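Local coordinates for protein chitin binding domain (Burkholderia pseudomallei, PDB 3UAM) that probably binds chitin and may cleave it oxidatively as a lytic polysaccharide monooxygenase, at residues A[112-118]-A[179-185]; A[126-132]-A[153-159]; A[185-189]-A[212-216]. Residues are numbered along the deposited sequence.

Overall arrangement
Contacts 1 and 2 are strand pairs from the two facing sheets of a beta-sandwich, with centres about 12 Å apart. Along the chain, contact 2 is nested within the loop that contact 1 closes. They meet in the core: Tyr-131 OH probably hydrogen-bonds both His-181 ND1 (2.7 Å) and Trp-118 NE1 (3.0 Å), and the ring of Tyr-157 stacks on that of His-181. Contact 3 follows directly, sharing Leu-185 with contact 1; their centres lie about 14 Å apart. It reaches the same sheet as contact 2, some 20 Å away between centres, yet Leu-154 CD1 still touches Pro-186 CD at 3.9 Å. All three build the sandwich scaffold; glycerol at Trp-132 probably comes from the crystallisation liquor.

Contact 1: A[112-118]-A[179-185]; sequences QSLQISW and TIHEFNL
Six backbone hydrogen bonds join the antiparallel strands 113-118 and 179-184 in reciprocal pairs: Leu-114 N to Phe-183 O (2.8 Å) and Phe-183 N to Leu-114 O (3.1 Å), Ile-116 N to His-181 O (2.7 Å) and His-181 N to Ile-116 O (2.8 Å), Trp-118 N to Thr-179 O (2.8 Å) and Thr-179 N to Trp-118 O (3.0 Å). A seventh, Leu-185 N to Gln-112 O (2.9 Å), prolongs the pairing past the strand ends. Ser-113/Asn-184, Gln-115/Glu-182 and Ser-117/Ile-180 are the non-hydrogen-bonded pairs. The extended axes run at 160°, 4.5 Å apart. The pair belongs to one sheet of a beta-sandwich, consistent with an E-set-type fold, 113-121 being its middle strand: one face, largely polar, meets solvent, while Leu-114, Ile-116, Trp-118, Thr-179, His-181 and Phe-183 turn to the second sheet. Phe-183 takes chi1 p, its CZ meeting Ile-116 CG1 at 3.7 Å; Leu-114 CD2 touches Leu-185 CD2 at 3.7 Å. His-181 and Trp-118 suit this interior because Tyr-131 OH satisfies ND1 and NE1.

Contact 2: A[126-132]-A[153-159]; sequences TRRWTYW and PLKVYLN
Strands 128-132 and 155-158 lie antiparallel at 179°, axes 4.8 Å apart, pairing Arg-128/Leu-158, Trp-129/Tyr-157, Thr-130/Val-156 and Tyr-131/Lys-155. Trp-129 N to Tyr-157 O (3.0 Å), Tyr-157 N to Trp-129 O (2.8 Å) and Tyr-131 N to Lys-155 O (2.8 Å) zip the middle. Leu-154 and Lys-155 then both face Tyr-131 in a classic beta bulge, their nitrogens making weak bonds to Tyr-131 O at 2.7 and 3.3 Å. Just before the bulge, Pro-153 lies over Trp-132: its CB rests on the face of the six-membered ring (4.0 Å to the centroid) and meets Thr-130 CG2 at 3.6 Å. On the sandwich-core face, Trp-129, Tyr-131 and Tyr-157, all chi1 m, pack together; Tyr-131 CE2 fits against the ring edge of Tyr-157 at CE1 (3.7 Å). The Leu-158 CD1 methyl nestles between Arg-127 CD (3.9 Å) and Arg-128 NH2 (3.8 Å). At the corner at Arg-127, Asn-159 supplies two donors, ND2 to Thr-126 O and N to Arg-127 O (both 2.8 Å), while Arg-127 NH1 reaches Asn-159 O (2.9 Å). Salt bridges of Arg-127 to Asp-69 and of Arg-128 to Asp-63, Asp-65 and Asp-199 offset the cost of burying both guanidinium groups.

Contact 3: A[185-189]-A[212-216]; sequences LPTRT and DLNFA
This is a hydrophobic packing contact, supplemented by a bridging water, in which the irregular loop 185-189 folds over the last strand of the sandwich where the chain ends. The two pieces do not pair as strands: their end-to-end directions differ by 63°, and the nearest CA atoms are those of Thr-189 and Phe-215, 4.7 Å apart. Phe-215 is the centre of the contact, with 115 Å² of its surface covered by the loop. Its chi1 is m (-80°), directing the ring into the concave side of the loop. Arg-188 CB sits over one ring face in a CH-pi contact, 3.6 Å from the centroid and 9° off the normal; Leu-185 CD1 meets CZ of Phe-215 at 3.8 Å, and Pro-186 O approaches its CE2 at 3.6 Å. A flat aromatic suits the space between Arg-188 and Leu-185, and the aliphatic base of the arginine can cover it while the guanidinium leads away: Arg-188 NH1 bonds Thr-187 O (2.9 Å), and its NE bonds Thr-134 O. The water donates to Arg-188 O (3.0 Å) and to the terminal carboxylate oxygen Ala-216 O (2.6 Å), linking the backbones. Deeper in, Leu-185 CD2 touches Leu-213 CD1 at 4.3 Å. Strand 205-215 runs here between strand 190-200, antiparallel, and strand 106-108, parallel, whose Val-108 packs against Leu-185, Leu-213 and Phe-215.

Contact 1: A[112-118]-A[179-185]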
loop_
_atom_site.group_PDB
_atom_site.type_symbol
_atom_site.label_atom_id
_atom_site.label_comp_id
_atom_site.label_asym_id
_atom_site.label_seq_id
_atom_site.Cartn_x
_atom_site.Cartn_y
_atom_site.Cartn_z
ATOM N N GLN A 112 18.456 -7.509 1.499
ATOM C CA GLN A 112 17.747 -8.460 2.327
ATOM C C GLN A 112 16.448 -9.003 1.699
ATOM O O GLN A 112 15.636 -8.227 1.187
ATOM C CB GLN A 112 17.401 -7.779 3.657
ATOM C CG GLN A 112 16.844 -8.715 4.700
ATOM C CD GLN A 112 16.238 -7.966 5.861
ATOM O OE1 GLN A 112 16.835 -7.023 6.396
ATOM N NE2 GLN A 112 15.039 -8.376 6.247
ATOM N N SER A 113 16.265 -10.326 1.761
ATOM C CA SER A 113 15.006 -10.963 1.357
ATOM C C SER A 113 13.924 -10.615 2.357
ATOM O O SER A 113 14.103 -10.798 3.546
ATOM C CB SER A 113 15.121 -12.487 1.291
ATOM O OG SER A 113 16.158 -12.883 0.439
ATOM N N LEU A 114 12.821 -10.086 1.874
ATOM C CA LEU A 114 11.769 -9.612 2.746
ATOM C C LEU A 114 10.487 -10.270 2.308
ATOM O O LEU A 114 10.136 -10.231 1.133
ATOM C CB LEU A 114 11.640 -8.092 2.644
ATOM C CG LEU A 114 10.731 -7.416 3.675
ATOM C CD1 LEU A 114 11.321 -7.559 5.066
ATOM C CD2 LEU A 114 10.548 -5.956 3.310
ATOM N N GLN A 115 9.820 -10.918 3.249
ATOM C CA GLN A 115 8.539 -11.537 2.984
ATOM C C GLN A 115 7.434 -10.595 3.470
ATOM O O GLN A 115 7.436 -10.150 4.624
ATOM C CB GLN A 115 8.479 -12.881 3.708
ATOM C CG GLN A 115 7.413 -13.820 3.206
ATOM C CD GLN A 115 7.755 -15.272 3.500
ATOM O OE1 GLN A 115 7.554 -15.714 4.617
ATOM N NE2 GLN A 115 8.279 -16.015 2.492
ATOM N N ILE A 116 6.513 -10.265 2.587
ATOM C CA ILE A 116 5.359 -9.437 2.927
ATOM C C ILE A 116 4.125 -10.322 3.021
ATOM O O ILE A 116 3.890 -11.157 2.112
ATOM C CB ILE A 116 5.053 -8.403 1.831
ATOM C CG1 ILE A 116 6.303 -7.599 1.447
ATOM C CG2 ILE A 116 3.895 -7.487 2.253
ATOM C CD1 ILE A 116 6.899 -6.783 2.559
ATOM N N SER A 117 3.354 -10.174 4.103
ATOM C CA SER A 117 2.087 -10.871 4.224
ATOM C C SER A 117 0.927 -9.884 4.329
ATOM O O SER A 117 0.887 -9.054 5.234
ATOM C CB SER A 117 2.064 -11.792 5.445
ATOM O OG SER A 117 2.966 -12.883 5.319
ATOM N N TRP A 118 -0.023 -10.023 3.421
ATOM C CA TRP A 118 -1.355 -9.383 3.515
ATOM C C TRP A 118 -2.374 -10.295 4.131
ATOM O O TRP A 118 -2.387 -11.490 3.842
ATOM C CB TRP A 118 -1.876 -9.040 2.145
ATOM C CG TRP A 118 -1.155 -7.923 1.462
ATOM C CD1 TRP A 118 0.028 -7.988 0.726
ATOM C CD2 TRP A 118 -1.578 -6.529 1.382
ATOM N NE1 TRP A 118 0.348 -6.759 0.231
ATOM C CE2 TRP A 118 -0.569 -5.840 0.606
ATOM C CE3 TRP A 118 -2.660 -5.806 1.882
ATOM C CZ2 TRP A 118 -0.657 -4.483 0.337
ATOM C CZ3 TRP A 118 -2.734 -4.448 1.600
ATOM C CH2 TRP A 118 -1.752 -3.806 0.850
ATOM N N THR A 179 -1.996 -13.244 1.384
ATOM C CA THR A 179 -1.114 -13.115 0.233
ATOM C C THR A 179 0.325 -12.929 0.732
ATOM O O THR A 179 0.617 -11.993 1.481
ATOM C CB THR A 179 -1.489 -11.912 -0.634
ATOM O OG1 THR A 179 -2.885 -11.983 -0.972
ATOM C CG2 THR A 179 -0.601 -11.869 -1.919
ATOM N N ILE A 180 1.211 -13.816 0.303
ATOM C CA ILE A 180 2.604 -13.793 0.700
ATOM C C ILE A 180 3.512 -13.482 -0.497
ATOM O O ILE A 180 3.577 -14.248 -1.462
ATOM C CB ILE A 180 2.988 -15.130 1.314
ATOM C CG1 ILE A 180 2.039 -15.418 2.483
ATOM C CG2 ILE A 180 4.431 -15.115 1.801
ATOM C CD1 ILE A 180 1.665 -16.866 2.562
ATOM N N HIS A 181 4.207 -12.353 -0.418
ATOM C CA HIS A 181 5.129 -11.912 -1.463
ATOM C C HIS A 181 6.508 -11.874 -0.904
ATOM O O HIS A 181 6.672 -11.619 0.286
ATOM C CB HIS A 181 4.731 -10.536 -1.957
ATOM C CG HIS A 181 3.423 -10.529 -2.727
ATOM N ND1 HIS A 181 2.520 -9.538 -2.619
ATOM C CD2 HIS A 181 2.898 -11.442 -3.645
ATOM C CE1 HIS A 181 1.478 -9.793 -3.441
ATOM N NE2 HIS A 181 1.702 -10.963 -4.055
ATOM N N GLU A 182 7.506 -12.113 -1.743
ATOM C CA GLU A 182 8.906 -12.058 -1.303
ATOM C C GLU A 182 9.762 -11.403 -2.367
ATOM O O GLU A 182 9.670 -11.743 -3.545
ATOM C CB GLU A 182 9.460 -13.463 -0.990
ATOM C CG GLU A 182 10.884 -13.455 -0.412
ATOM C CD GLU A 182 11.252 -14.756 0.296
ATOM O OE1 GLU A 182 10.975 -15.827 -0.278
ATOM O OE2 GLU A 182 11.797 -14.712 1.443
ATOM N N PHE A 183 10.610 -10.478 -1.945
ATOM C CA PHE A 183 11.562 -9.845 -2.849
ATOM C C PHE A 183 12.769 -9.323 -2.077
ATOM O O PHE A 183 12.773 -9.320 -0.849
ATOM C CB PHE A 183 10.884 -8.710 -3.624
ATOM C CG PHE A 183 10.025 -7.809 -2.781
ATOM C CD1 PHE A 183 10.577 -6.766 -2.076
ATOM C CD2 PHE A 183 8.639 -7.975 -2.749
ATOM C CE1 PHE A 183 9.777 -5.917 -1.326
ATOM C CE2 PHE A 183 7.831 -7.136 -1.988
ATOM C CZ PHE A 183 8.402 -6.105 -1.276
ATOM N N ASN A 184 13.777 -8.860 -2.801
ATOM C CA ASN A 184 14.960 -8.324 -2.169
ATOM C C ASN A 184 14.851 -6.833 -2.071
ATOM O O ASN A 184 14.517 -6.168 -3.058
ATOM C CB ASN A 184 16.205 -8.681 -2.961
ATOM C CG ASN A 184 16.467 -10.158 -2.955
ATOM O OD1 ASN A 184 16.053 -10.861 -3.868
ATOM N ND2 ASN A 184 17.108 -10.654 -1.895
ATOM N N LEU A 185 15.155 -6.297 -0.893
ATOM C CA LEU A 185 15.225 -4.854 -0.730
ATOM C C LEU A 185 16.424 -4.316 -1.510
ATOM O O LEU A 185 17.460 -4.982 -1.591
ATOM C CB LEU A 185 15.358 -4.472 0.760
ATOM C CG LEU A 185 14.189 -4.788 1.688
ATOM C CD1 LEU A 185 14.518 -4.434 3.144
ATOM C CD2 LEU A 185 12.930 -4.078 1.211
#

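Contact 2: A[126-132]-A[153-159]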
loop_
_atom_site.group_PDB
_atom_site.type_symbol
_atom_site.label_atom_id
_atom_site.label_comp_id
_atom_site.label_asym_id
_atom_site.label_seq_id
_atom_site.Cartn_x
_atom_site.Cartn_y
_atom_site.Cartn_z
ATOM N N THR A 126 -8.782 -8.814 -7.285
ATOM C CA THR A 126 -7.525 -8.055 -7.276
ATOM C C THR A 126 -6.861 -7.965 -8.652
ATOM O O THR A 126 -6.646 -8.981 -9.290
ATOM C CB THR A 126 -6.532 -8.725 -6.341
ATOM O OG1 THR A 126 -7.094 -8.799 -5.030
ATOM C CG2 THR A 126 -5.191 -7.962 -6.310
ATOM N N ARG A 127 -6.506 -6.760 -9.090
ATOM C CA ARG A 127 -5.723 -6.617 -10.317
ATOM C C ARG A 127 -4.238 -6.782 -10.056
ATOM O O ARG A 127 -3.564 -7.469 -10.793
ATOM C CB ARG A 127 -5.992 -5.282 -11.024
ATOM C CG ARG A 127 -5.272 -5.143 -12.358
ATOM C CD ARG A 127 -5.501 -6.338 -13.279
ATOM N NE ARG A 127 -6.916 -6.579 -13.524
ATOM C CZ ARG A 127 -7.434 -7.718 -13.985
ATOM N NH1 ARG A 127 -6.662 -8.765 -14.215
ATOM N NH2 ARG A 127 -8.748 -7.832 -14.156
ATOM N N ARG A 128 -3.736 -6.150 -9.004
ATOM C CA ARG A 128 -2.311 -6.203 -8.686
ATOM C C ARG A 128 -2.005 -5.800 -7.233
ATOM O O ARG A 128 -2.848 -5.244 -6.525
ATOM C CB ARG A 128 -1.518 -5.318 -9.655
ATOM C CG ARG A 128 -1.761 -3.826 -9.474
ATOM C CD ARG A 128 -0.935 -2.913 -10.389
ATOM N NE ARG A 128 -1.209 -3.128 -11.813
ATOM C CZ ARG A 128 -2.344 -2.784 -12.423
ATOM N NH1 ARG A 128 -3.344 -2.229 -11.739
ATOM N NH2 ARG A 128 -2.491 -3.011 -13.721
ATOM N N TRP A 129 -0.780 -6.123 -6.816
ATOM C CA TRP A 129 -0.146 -5.558 -5.655
ATOM C C TRP A 129 1.125 -4.937 -6.153
ATOM O O TRP A 129 1.812 -5.513 -6.994
ATOM C CB TRP A 129 0.247 -6.636 -4.667
ATOM C CG TRP A 129 -0.871 -7.403 -4.049
ATOM C CD1 TRP A 129 -1.435 -7.230 -2.788
ATOM C CD2 TRP A 129 -1.572 -8.537 -4.627
ATOM N NE1 TRP A 129 -2.410 -8.171 -2.555
ATOM C CE2 TRP A 129 -2.542 -8.982 -3.617
ATOM C CE3 TRP A 129 -1.477 -9.230 -5.824
ATOM C CZ2 TRP A 129 -3.382 -10.061 -3.834
ATOM C CZ3 TRP A 129 -2.333 -10.317 -6.035
ATOM C CH2 TRP A 129 -3.271 -10.714 -5.050
ATOM N N THR A 130 1.445 -3.762 -5.636
ATOM C CA THR A 130 2.602 -3.004 -6.062
ATOM C C THR A 130 3.358 -2.557 -4.808
ATOM O O THR A 130 2.724 -2.259 -3.776
ATOM C CB THR A 130 2.194 -1.748 -6.847
ATOM O OG1 THR A 130 1.529 -2.125 -8.066
ATOM C CG2 THR A 130 3.439 -0.993 -7.236
ATOM N N TYR A 131 4.686 -2.557 -4.895
ATOM C CA TYR A 131 5.542 -2.126 -3.806
ATOM C C TYR A 131 6.447 -1.001 -4.298
ATOM O O TYR A 131 7.194 -1.171 -5.228
ATOM C CB TYR A 131 6.342 -3.293 -3.255
ATOM C CG TYR A 131 5.439 -4.392 -2.741
ATOM C CD1 TYR A 131 4.982 -4.365 -1.431
ATOM C CD2 TYR A 131 5.013 -5.427 -3.567
ATOM C CE1 TYR A 131 4.145 -5.344 -0.944
ATOM C CE2 TYR A 131 4.181 -6.419 -3.078
ATOM C CZ TYR A 131 3.741 -6.364 -1.758
ATOM O OH TYR A 131 2.890 -7.309 -1.219
ATOM N N TRP A 132 6.357 0.138 -3.631
ATOM C CA TRP A 132 7.090 1.354 -3.968
ATOM C C TRP A 132 8.068 1.684 -2.866
ATOM O O TRP A 132 7.770 1.484 -1.676
ATOM C CB TRP A 132 6.110 2.541 -4.120
ATOM C CG TRP A 132 4.971 2.309 -5.090
ATOM C CD1 TRP A 132 3.700 1.799 -4.817
ATOM C CD2 TRP A 132 4.977 2.571 -6.543
ATOM N NE1 TRP A 132 2.940 1.753 -5.983
ATOM C CE2 TRP A 132 3.660 2.188 -7.041
ATOM C CE3 TRP A 132 5.911 3.063 -7.434
ATOM C CZ2 TRP A 132 3.331 2.277 -8.387
ATOM C CZ3 TRP A 132 5.568 3.153 -8.784
ATOM C CH2 TRP A 132 4.293 2.789 -9.245
ATOM N N PRO A 153 8.288 0.925 -9.656
ATOM C CA PRO A 153 8.017 0.148 -8.449
ATOM C C PRO A 153 9.166 -0.812 -8.147
ATOM O O PRO A 153 9.860 -1.265 -9.049
ATOM C CB PRO A 153 6.716 -0.599 -8.772
ATOM C CG PRO A 153 6.544 -0.513 -10.257
ATOM C CD PRO A 153 7.335 0.663 -10.743
ATOM N N LEU A 154 9.382 -1.073 -6.865
ATOM C CA LEU A 154 10.346 -2.086 -6.459
ATOM C C LEU A 154 9.879 -3.458 -6.954
ATOM O O LEU A 154 10.668 -4.230 -7.474
ATOM C CB LEU A 154 10.519 -2.084 -4.934
ATOM C CG LEU A 154 11.428 -3.171 -4.353
ATOM C CD1 LEU A 154 12.840 -3.066 -4.965
ATOM C CD2 LEU A 154 11.424 -3.044 -2.838
ATOM N N LYS A 155 8.582 -3.729 -6.837
ATOM C CA LYS A 155 8.028 -5.003 -7.280
ATOM C C LYS A 155 6.533 -4.885 -7.595
ATOM O O LYS A 155 5.803 -4.139 -6.940
ATOM C CB LYS A 155 8.267 -6.072 -6.215
ATOM C CG LYS A 155 7.829 -7.469 -6.633
ATOM C CD LYS A 155 8.964 -8.228 -7.256
ATOM C CE LYS A 155 8.522 -9.618 -7.637
ATOM N NZ LYS A 155 9.681 -10.193 -8.353
ATOM N N VAL A 156 6.098 -5.603 -8.625
ATOM C CA VAL A 156 4.691 -5.628 -8.998
ATOM C C VAL A 156 4.292 -7.099 -9.108
ATOM O O VAL A 156 5.048 -7.894 -9.671
ATOM C CB VAL A 156 4.449 -4.928 -10.354
ATOM C CG1 VAL A 156 2.973 -4.955 -10.716
ATOM C CG2 VAL A 156 4.966 -3.479 -10.350
ATOM N N TYR A 157 3.113 -7.448 -8.591
ATOM C CA TYR A 157 2.495 -8.749 -8.858
ATOM C C TYR A 157 1.167 -8.505 -9.560
ATOM O O TYR A 157 0.213 -8.000 -8.950
ATOM C CB TYR A 157 2.263 -9.509 -7.551
ATOM C CG TYR A 157 3.530 -9.862 -6.812
ATOM C CD1 TYR A 157 4.099 -8.962 -5.924
ATOM C CD2 TYR A 157 4.149 -11.115 -6.992
ATOM C CE1 TYR A 157 5.254 -9.271 -5.229
ATOM C CE2 TYR A 157 5.327 -11.430 -6.318
ATOM C CZ TYR A 157 5.861 -10.496 -5.426
ATOM O OH TYR A 157 6.997 -10.775 -4.725
ATOM N N LEU A 158 1.111 -8.842 -10.843
ATOM C CA LEU A 158 -0.051 -8.562 -11.668
ATOM C C LEU A 158 -0.888 -9.808 -11.914
ATOM O O LEU A 158 -0.362 -10.801 -12.418
ATOM C CB LEU A 158 0.411 -8.021 -13.013
ATOM C CG LEU A 158 -0.653 -7.749 -14.094
ATOM C CD1 LEU A 158 -1.658 -6.687 -13.654
ATOM C CD2 LEU A 158 0.021 -7.382 -15.416
ATOM N N ASN A 159 -2.183 -9.744 -11.594
ATOM C CA ASN A 159 -3.133 -10.800 -11.990
ATOM C C ASN A 159 -3.540 -10.528 -13.425
ATOM O O ASN A 159 -3.837 -9.406 -13.768
ATOM C CB ASN A 159 -4.375 -10.828 -11.078
ATOM C CG ASN A 159 -4.096 -11.462 -9.731
ATOM O OD1 ASN A 159 -3.165 -12.254 -9.598
ATOM N ND2 ASN A 159 -4.914 -11.125 -8.721
#

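Contact 3: A[185-189]-A[212-216]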
loop_
_atom_site.group_PDB
_atom_site.type_symbol
_atom_site.label_atom_id
_atom_site.label_comp_id
_atom_site.label_asym_id
_atom_site.label_seq_id
_atom_site.Cartn_x
_atom_site.Cartn_y
_atom_site.Cartn_z
ATOM N N LEU A 185 15.155 -6.297 -0.893
ATOM C CA LEU A 185 15.225 -4.854 -0.730
ATOM C C LEU A 185 16.424 -4.316 -1.510
ATOM O O LEU A 185 17.460 -4.982 -1.591
ATOM C CB LEU A 185 15.358 -4.472 0.760
ATOM C CG LEU A 185 14.189 -4.788 1.688
ATOM C CD1 LEU A 185 14.518 -4.434 3.144
ATOM C CD2 LEU A 185 12.930 -4.078 1.211
ATOM N N PRO A 186 16.303 -3.101 -2.062
ATOM C CA PRO A 186 17.434 -2.498 -2.774
ATOM C C PRO A 186 18.483 -1.937 -1.802
ATOM O O PRO A 186 18.372 -2.121 -0.596
ATOM C CB PRO A 186 16.772 -1.382 -3.573
ATOM C CG PRO A 186 15.625 -0.962 -2.718
ATOM C CD PRO A 186 15.167 -2.175 -1.963
ATOM N N THR A 187 19.485 -1.263 -2.348
ATOM C CA THR A 187 20.561 -0.638 -1.581
ATOM C C THR A 187 20.132 0.720 -1.009
ATOM O O THR A 187 19.798 1.630 -1.762
ATOM C CB THR A 187 21.782 -0.439 -2.494
ATOM O OG1 THR A 187 22.193 -1.723 -2.986
ATOM C CG2 THR A 187 22.964 0.260 -1.754
ATOM N N ARG A 188 20.122 0.836 0.316
ATOM C CA ARG A 188 19.713 2.066 1.015
ATOM C C ARG A 188 20.430 2.150 2.371
ATOM O O ARG A 188 20.939 1.148 2.885
ATOM C CB ARG A 188 18.199 2.080 1.288
ATOM C CG ARG A 188 17.243 2.130 0.094
ATOM C CD ARG A 188 17.335 3.435 -0.660
ATOM N NE ARG A 188 16.322 3.564 -1.696
ATOM C CZ ARG A 188 16.376 3.013 -2.911
ATOM N NH1 ARG A 188 17.394 2.248 -3.268
ATOM N NH2 ARG A 188 15.392 3.215 -3.781
ATOM N N THR A 189 20.480 3.355 2.930
ATOM C CA THR A 189 20.850 3.575 4.326
ATOM C C THR A 189 19.809 4.478 5.003
ATOM O O THR A 189 19.190 5.320 4.357
ATOM C CB THR A 189 22.212 4.272 4.427
ATOM O OG1 THR A 189 23.075 3.713 3.437
ATOM C CG2 THR A 189 22.831 4.078 5.804
ATOM N N ASP A 212 7.453 1.148 7.544
ATOM C CA ASP A 212 8.572 2.000 7.883
ATOM C C ASP A 212 9.808 1.154 8.128
ATOM O O ASP A 212 9.767 0.221 8.908
ATOM C CB ASP A 212 8.246 2.815 9.129
ATOM C CG ASP A 212 7.187 3.867 8.875
ATOM O OD1 ASP A 212 7.414 4.796 8.035
ATOM O OD2 ASP A 212 6.127 3.775 9.554
ATOM N N LEU A 213 10.908 1.517 7.472
ATOM C CA LEU A 213 12.143 0.734 7.443
ATOM C C LEU A 213 13.347 1.575 7.877
ATOM O O LEU A 213 13.431 2.762 7.559
ATOM C CB LEU A 213 12.398 0.215 6.020
ATOM C CG LEU A 213 11.276 -0.596 5.352
ATOM C CD1 LEU A 213 11.713 -1.006 3.941
ATOM C CD2 LEU A 213 10.866 -1.814 6.171
ATOM N N ASN A 214 14.277 0.931 8.584
ATOM C CA ASN A 214 15.548 1.523 8.919
ATOM C C ASN A 214 16.681 0.639 8.409
ATOM O O ASN A 214 16.926 -0.438 8.939
ATOM C CB ASN A 214 15.695 1.708 10.430
ATOM C CG ASN A 214 16.845 2.634 10.772
ATOM O OD1 ASN A 214 16.985 3.697 10.171
ATOM N ND2 ASN A 214 17.658 2.247 11.746
ATOM N N PHE A 215 17.361 1.116 7.373
ATOM C CA PHE A 215 18.414 0.351 6.728
ATOM C C PHE A 215 19.705 0.639 7.455
ATOM O O PHE A 215 20.045 1.805 7.695
ATOM C CB PHE A 215 18.575 0.768 5.262
ATOM C CG PHE A 215 17.552 0.165 4.327
ATOM C CD1 PHE A 215 16.301 0.727 4.197
ATOM C CD2 PHE A 215 17.877 -0.912 3.522
ATOM C CE1 PHE A 215 15.380 0.219 3.312
ATOM C CE2 PHE A 215 16.953 -1.441 2.627
ATOM C CZ PHE A 215 15.708 -0.869 2.521
ATOM N N ALA A 216 20.421 -0.418 7.795
ATOM C CA ALA A 216 21.780 -0.293 8.312
ATOM C C ALA A 216 22.627 0.616 7.377
ATOM O O ALA A 216 22.478 0.615 6.138
ATOM C CB ALA A 216 22.415 -1.680 8.462
ATOM O OXT ALA A 216 23.459 1.409 7.827
HETATM O O HOH W 1 21.498 -1.281 4.642
#